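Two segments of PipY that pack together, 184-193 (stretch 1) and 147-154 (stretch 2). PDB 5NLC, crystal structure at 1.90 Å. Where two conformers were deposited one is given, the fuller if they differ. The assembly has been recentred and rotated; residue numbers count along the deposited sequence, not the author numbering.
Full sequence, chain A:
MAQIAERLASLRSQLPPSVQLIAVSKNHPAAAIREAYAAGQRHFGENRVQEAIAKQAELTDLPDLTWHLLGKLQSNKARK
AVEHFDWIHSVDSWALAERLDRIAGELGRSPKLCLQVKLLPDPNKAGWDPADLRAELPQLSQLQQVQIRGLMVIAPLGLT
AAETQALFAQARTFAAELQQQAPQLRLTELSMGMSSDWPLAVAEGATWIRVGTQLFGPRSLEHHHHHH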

ATOM      1  N   GLN A 184      -2.676  20.762  -2.791  1.00 28.50           N
ATOM      2  CA  GLN A 184      -1.237  20.470  -3.047  0.50 29.55           C
ATOM      3  C   GLN A 184      -0.953  18.972  -3.187  1.00 29.69           C
ATOM      4  O   GLN A 184       0.053  18.586  -3.760  1.00 30.08           O
ATOM      5  CB  GLN A 184      -0.287  21.035  -1.921  0.50 30.03           C
ATOM      6  CG  GLN A 184      -0.078  22.556  -1.861  0.50 30.82           C
ATOM      7  CD  GLN A 184       1.089  23.011  -0.961  0.50 32.18           C
ATOM      8  OE1 GLN A 184       0.900  23.573   0.141  0.50 32.11           O
ATOM      9  NE2 GLN A 184       2.310  22.763  -1.427  0.50 33.11           N
ATOM     10  N   LEU A 185      -1.800  18.126  -2.592  1.00 27.66           N
ATOM     11  CA  LEU A 185      -1.518  16.707  -2.520  1.00 27.63           C
ATOM     12  C   LEU A 185      -2.239  15.990  -3.639  1.00 28.11           C
ATOM     13  O   LEU A 185      -3.311  16.395  -4.108  1.00 27.86           O
ATOM     14  CB  LEU A 185      -1.985  16.160  -1.221  1.00 27.53           C
ATOM     15  CG  LEU A 185      -1.230  16.590   0.015  1.00 28.33           C
ATOM     16  CD1 LEU A 185      -1.860  15.892   1.216  1.00 28.63           C
ATOM     17  CD2 LEU A 185       0.190  16.154  -0.103  1.00 29.76           C
ATOM     18  N   ARG A 186      -1.614  14.939  -4.082  1.00 28.76           N
ATOM     19  CA  ARG A 186      -2.071  14.205  -5.240  1.00 29.36           C
ATOM     20  C   ARG A 186      -2.708  12.966  -4.745  1.00 27.48           C
ATOM     21  O   ARG A 186      -2.220  11.865  -5.080  1.00 28.37           O
ATOM     22  CB  ARG A 186      -0.889  13.932  -6.161  1.00 30.98           C
ATOM     23  N   LEU A 187      -3.825  13.130  -4.010  1.00 30.89           N
ATOM     24  CA  LEU A 187      -4.493  12.059  -3.272  1.00 30.22           C
ATOM     25  C   LEU A 187      -5.391  11.154  -4.074  1.00 29.43           C
ATOM     26  O   LEU A 187      -6.503  10.959  -3.696  1.00 30.63           O
ATOM     27  CB  LEU A 187      -5.296  12.556  -2.071  1.00 30.84           C
ATOM     28  CG  LEU A 187      -4.623  13.102  -0.850  1.00 34.19           C
ATOM     29  CD1 LEU A 187      -5.692  13.465   0.143  1.00 35.47           C
ATOM     30  CD2 LEU A 187      -3.656  12.096  -0.221  1.00 33.91           C
ATOM     31  N   THR A 188      -4.840  10.510  -5.094  1.00 30.08           N
ATOM     32  CA  THR A 188      -5.638   9.814  -6.093  1.00 29.91           C
ATOM     33  C   THR A 188      -5.831   8.320  -5.753  1.00 26.65           C
ATOM     34  O   THR A 188      -6.604   7.667  -6.421  1.00 28.16           O
ATOM     35  CB  THR A 188      -4.959   9.896  -7.493  1.00 32.35           C
ATOM     36  OG1 THR A 188      -3.617   9.348  -7.442  1.00 35.74           O
ATOM     37  CG2 THR A 188      -4.883  11.334  -7.990  1.00 34.92           C
ATOM     38  N   GLU A 189      -5.145   7.778  -4.755  1.00 23.36           N
ATOM     39  CA  GLU A 189      -5.113   6.309  -4.555  1.00 21.55           C
ATOM     40  C   GLU A 189      -5.903   5.899  -3.330  1.00 18.74           C
ATOM     41  O   GLU A 189      -5.906   6.581  -2.346  1.00 17.61           O
ATOM     42  CB  GLU A 189      -3.674   5.770  -4.353  1.00 22.37           C
ATOM     43  CG  GLU A 189      -2.705   6.151  -5.473  1.00 24.56           C
ATOM     44  CD  GLU A 189      -3.202   5.774  -6.851  1.00 26.27           C
ATOM     45  OE1 GLU A 189      -3.810   4.701  -7.032  1.00 27.07           O
ATOM     46  OE2 GLU A 189      -3.076   6.607  -7.762  1.00 31.78           O
ATOM     47  N   LEU A 190      -6.473   4.719  -3.410  1.00 17.37           N
ATOM     48  CA  LEU A 190      -7.093   4.045  -2.289  1.00 17.86           C
ATOM     49  C   LEU A 190      -6.534   2.628  -2.202  1.00 16.18           C
ATOM     50  O   LEU A 190      -6.857   1.783  -3.042  1.00 15.40           O
ATOM     51  CB  LEU A 190      -8.609   4.016  -2.497  1.00 19.38           C
ATOM     52  CG  LEU A 190      -9.392   5.283  -2.209  1.00 21.53           C
ATOM     53  CD1 LEU A 190     -10.851   5.146  -2.656  1.00 21.30           C
ATOM     54  CD2 LEU A 190      -9.246   5.781  -0.791  1.00 22.47           C
ATOM     55  N   SER A 191      -5.730   2.394  -1.182  1.00 15.68           N
ATOM     56  CA  SER A 191      -5.034   1.156  -0.961  1.00 16.33           C
ATOM     57  C   SER A 191      -5.904   0.379   0.055  1.00 15.96           C
ATOM     58  O   SER A 191      -5.852   0.634   1.216  1.00 17.25           O
ATOM     59  CB  SER A 191      -3.637   1.374  -0.402  1.00 16.75           C
ATOM     60  OG  SER A 191      -3.082   0.070  -0.276  1.00 16.85           O
ATOM     61  N   MET A 192      -6.774  -0.476  -0.438  1.00 15.39           N
ATOM     62  CA  MET A 192      -7.759  -1.192   0.369  0.50 15.33           C
ATOM     63  C   MET A 192      -8.148  -2.465  -0.416  1.00 15.54           C
ATOM     64  O   MET A 192      -8.225  -2.420  -1.618  1.00 15.58           O
ATOM     65  CB  MET A 192      -9.012  -0.331   0.682  0.50 15.16           C
ATOM     66  CG  MET A 192      -9.768   0.263  -0.512  0.50 14.74           C
ATOM     67  SD  MET A 192     -11.047   1.488  -0.030  0.50 14.85           S
ATOM     68  CE  MET A 192     -11.937   1.740  -1.536  0.50 14.10           C
ATOM     69  N   GLY A 193      -8.385  -3.565   0.275  1.00 16.64           N
ATOM     70  CA  GLY A 193      -8.778  -4.835  -0.350  1.00 17.36           C
ATOM     71  C   GLY A 193      -7.639  -5.844  -0.220  1.00 18.45           C
ATOM     72  O   GLY A 193      -6.574  -5.624  -0.776  1.00 17.98           O
TER
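Stretch 2 (147-154) QIRGLMVI

Stretch 2 lies beside stretch 1 as a parallel β-strand neighbour, joined to it by a short backbone ladder that gives way, before Glu 189, to arginine-anchored loop contacts. The two strands run in the same sense, with a crossing angle of -29° and a closest axial approach of 4.7 Å. Glu 189 pairs with Gly 150, Leu 190 with Leu 151, and Ser 191 with Met 152.

The hydrogen bonds alternate as parallel pairing requires. Glu 189 N donates to Arg 149 O (2.8 Å) and Leu 151 N to Glu 189 O (3.2 Å); then Ser 191 N reaches Leu 151 O (2.8 Å, nearly linear) and Val 153 N reaches Ser 191 O (3.1 Å). Beyond them, a water accepts from Gly 193 N and donates to Val 153 O, carrying the link one step further.

Glycine suits position 150 because an ideal CB on Gly 150 would lie 2.0 Å from Glu 189 O; without it, Gly 150 CA comes within 3.2 Å of Glu 189 O in a CA-H...O contact. Leu 190 and Leu 151 share the sheet face opposite Glu 189 and Ser 191, touching through Leu 190 CD2 and Leu 151 CB at 4.3 Å.

Upstream, the CA-to-CB bond of Arg 149 points sideways, but the end of its long side chain comes nearer to the loop. Its NE donates to Arg 186 O (3.1 Å) and its NH1 to Thr 188 OG1 (3.0 Å), both acceptors lying near the guanidinium plane. Thr 188 OG1 donates in turn to Glu 189 OE2 (2.8 Å), which forms a long, purely electrostatic salt bridge with Arg 149 NH1 (3.7 Å). Ile 148 supplies branched hydrocarbon to this end: its CB meets Leu 185 CD2 at 4.0 Å, and its CG2 meets Leu 187 CD2 at 3.9 Å.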

ATOM      1  N   GLN A 147       6.084  11.639  -1.771  1.00 18.47           N
ATOM      2  CA  GLN A 147       4.922  11.870  -2.660  1.00 18.84           C
ATOM      3  C   GLN A 147       3.757  11.207  -2.005  1.00 18.06           C
ATOM      4  O   GLN A 147       3.604   9.987  -2.113  1.00 17.23           O
ATOM      5  CB  GLN A 147       5.133  11.310  -4.074  1.00 20.28           C
ATOM      6  CG  GLN A 147       6.300  11.966  -4.831  1.00 22.38           C
ATOM      7  CD  GLN A 147       6.671  11.159  -6.049  1.00 23.90           C
ATOM      8  OE1 GLN A 147       6.013  11.267  -7.050  1.00 27.15           O
ATOM      9  NE2 GLN A 147       7.651  10.262  -5.926  1.00 25.36           N
ATOM     10  N   ILE A 148       2.952  11.984  -1.295  1.00 17.78           N
ATOM     11  CA  ILE A 148       1.733  11.408  -0.621  1.00 18.34           C
ATOM     12  C   ILE A 148       0.680  11.189  -1.690  1.00 19.43           C
ATOM     13  O   ILE A 148       0.339  12.141  -2.371  1.00 21.18           O
ATOM     14  CB  ILE A 148       1.254  12.331   0.515  1.00 17.98           C
ATOM     15  CG1 ILE A 148       2.316  12.372   1.597  1.00 18.27           C
ATOM     16  CG2 ILE A 148      -0.058  11.776   1.120  1.00 18.65           C
ATOM     17  CD1 ILE A 148       2.122  13.546   2.550  1.00 18.21           C
ATOM     18  N   ARG A 149       0.181   9.960  -1.891  1.00 18.79           N
ATOM     19  CA  ARG A 149      -0.680   9.706  -3.043  1.00 19.84           C
ATOM     20  C   ARG A 149      -2.051   9.181  -2.672  1.00 18.64           C
ATOM     21  O   ARG A 149      -2.904   9.041  -3.557  1.00 19.38           O
ATOM     22  CB  ARG A 149       0.009   8.658  -3.954  1.00 21.88           C
ATOM     23  CG  ARG A 149       1.313   9.156  -4.565  1.00 24.30           C
ATOM     24  CD  ARG A 149       1.167  10.441  -5.368  1.00 28.46           C
ATOM     25  NE  ARG A 149       0.147  10.257  -6.371  1.00 33.46           N
ATOM     26  CZ  ARG A 149       0.297   9.500  -7.466  1.00 38.70           C
ATOM     27  NH1 ARG A 149      -0.747   9.402  -8.302  1.00 41.87           N
ATOM     28  NH2 ARG A 149       1.477   8.863  -7.754  1.00 38.89           N
ATOM     29  N   GLY A 150      -2.284   8.930  -1.406  1.00 17.95           N
ATOM     30  CA  GLY A 150      -3.619   8.387  -0.995  1.00 18.48           C
ATOM     31  C   GLY A 150      -3.722   7.832   0.384  1.00 18.18           C
ATOM     32  O   GLY A 150      -2.925   8.149   1.197  1.00 17.47           O
ATOM     33  N   LEU A 151      -4.779   6.995   0.622  1.00 18.24           N
ATOM     34  CA  LEU A 151      -5.079   6.435   1.900  1.00 18.86           C
ATOM     35  C   LEU A 151      -5.018   4.926   1.808  1.00 18.77           C
ATOM     36  O   LEU A 151      -5.350   4.389   0.737  1.00 19.05           O
ATOM     37  CB  LEU A 151      -6.506   6.793   2.371  1.00 19.82           C
ATOM     38  CG  LEU A 151      -6.839   8.236   2.558  1.00 21.08           C
ATOM     39  CD1 LEU A 151      -8.203   8.288   3.263  1.00 21.59           C
ATOM     40  CD2 LEU A 151      -5.771   8.939   3.375  1.00 21.53           C
ATOM     41  N   MET A 152      -4.557   4.294   2.888  1.00 19.55           N
ATOM     42  CA  MET A 152      -4.668   2.869   3.081  1.00 20.02           C
ATOM     43  C   MET A 152      -5.672   2.603   4.225  1.00 19.68           C
ATOM     44  O   MET A 152      -5.573   3.168   5.265  1.00 18.27           O
ATOM     45  CB  MET A 152      -3.335   2.221   3.413  1.00 21.74           C
ATOM     46  CG  MET A 152      -3.391   0.692   3.557  1.00 23.27           C
ATOM     47  SD  MET A 152      -1.881  -0.089   4.107  1.00 29.22           S
ATOM     48  CE  MET A 152      -2.026  -1.647   3.258  1.00 28.66           C
ATOM     49  N   VAL A 153      -6.639   1.711   3.990  1.00 19.34           N
ATOM     50  CA  VAL A 153      -7.563   1.287   5.029  1.00 20.07           C
ATOM     51  C   VAL A 153      -7.600  -0.233   5.121  1.00 20.45           C
ATOM     52  O   VAL A 153      -7.736  -0.893   4.078  1.00 19.61           O
ATOM     53  CB  VAL A 153      -8.936   1.867   4.674  1.00 20.91           C
ATOM     54  CG1 VAL A 153     -10.000   1.271   5.478  1.00 22.13           C
ATOM     55  CG2 VAL A 153      -8.908   3.359   4.942  1.00 20.32           C
ATOM     56  N   ILE A 154      -7.414  -0.785   6.329  1.00 21.81           N
ATOM     57  CA  ILE A 154      -7.399  -2.217   6.536  1.00 22.47           C
ATOM     58  C   ILE A 154      -8.523  -2.509   7.522  1.00 22.36           C
ATOM     59  O   ILE A 154      -8.575  -1.915   8.610  1.00 22.26           O
ATOM     60  CB  ILE A 154      -6.070  -2.712   7.143  1.00 25.39           C
ATOM     61  CG1 ILE A 154      -4.873  -2.181   6.311  1.00 26.41           C
ATOM     62  CG2 ILE A 154      -6.154  -4.205   7.376  1.00 25.84           C
ATOM     63  CD1 ILE A 154      -3.533  -2.616   6.862  1.00 29.46           C
TER
HETATM   64  O   HOH W   1       1.023  14.393  -3.515  1.00 26.32           O
HETATM   65  O   HOH W   2      -7.739  -3.462   3.158  1.00 16.34           O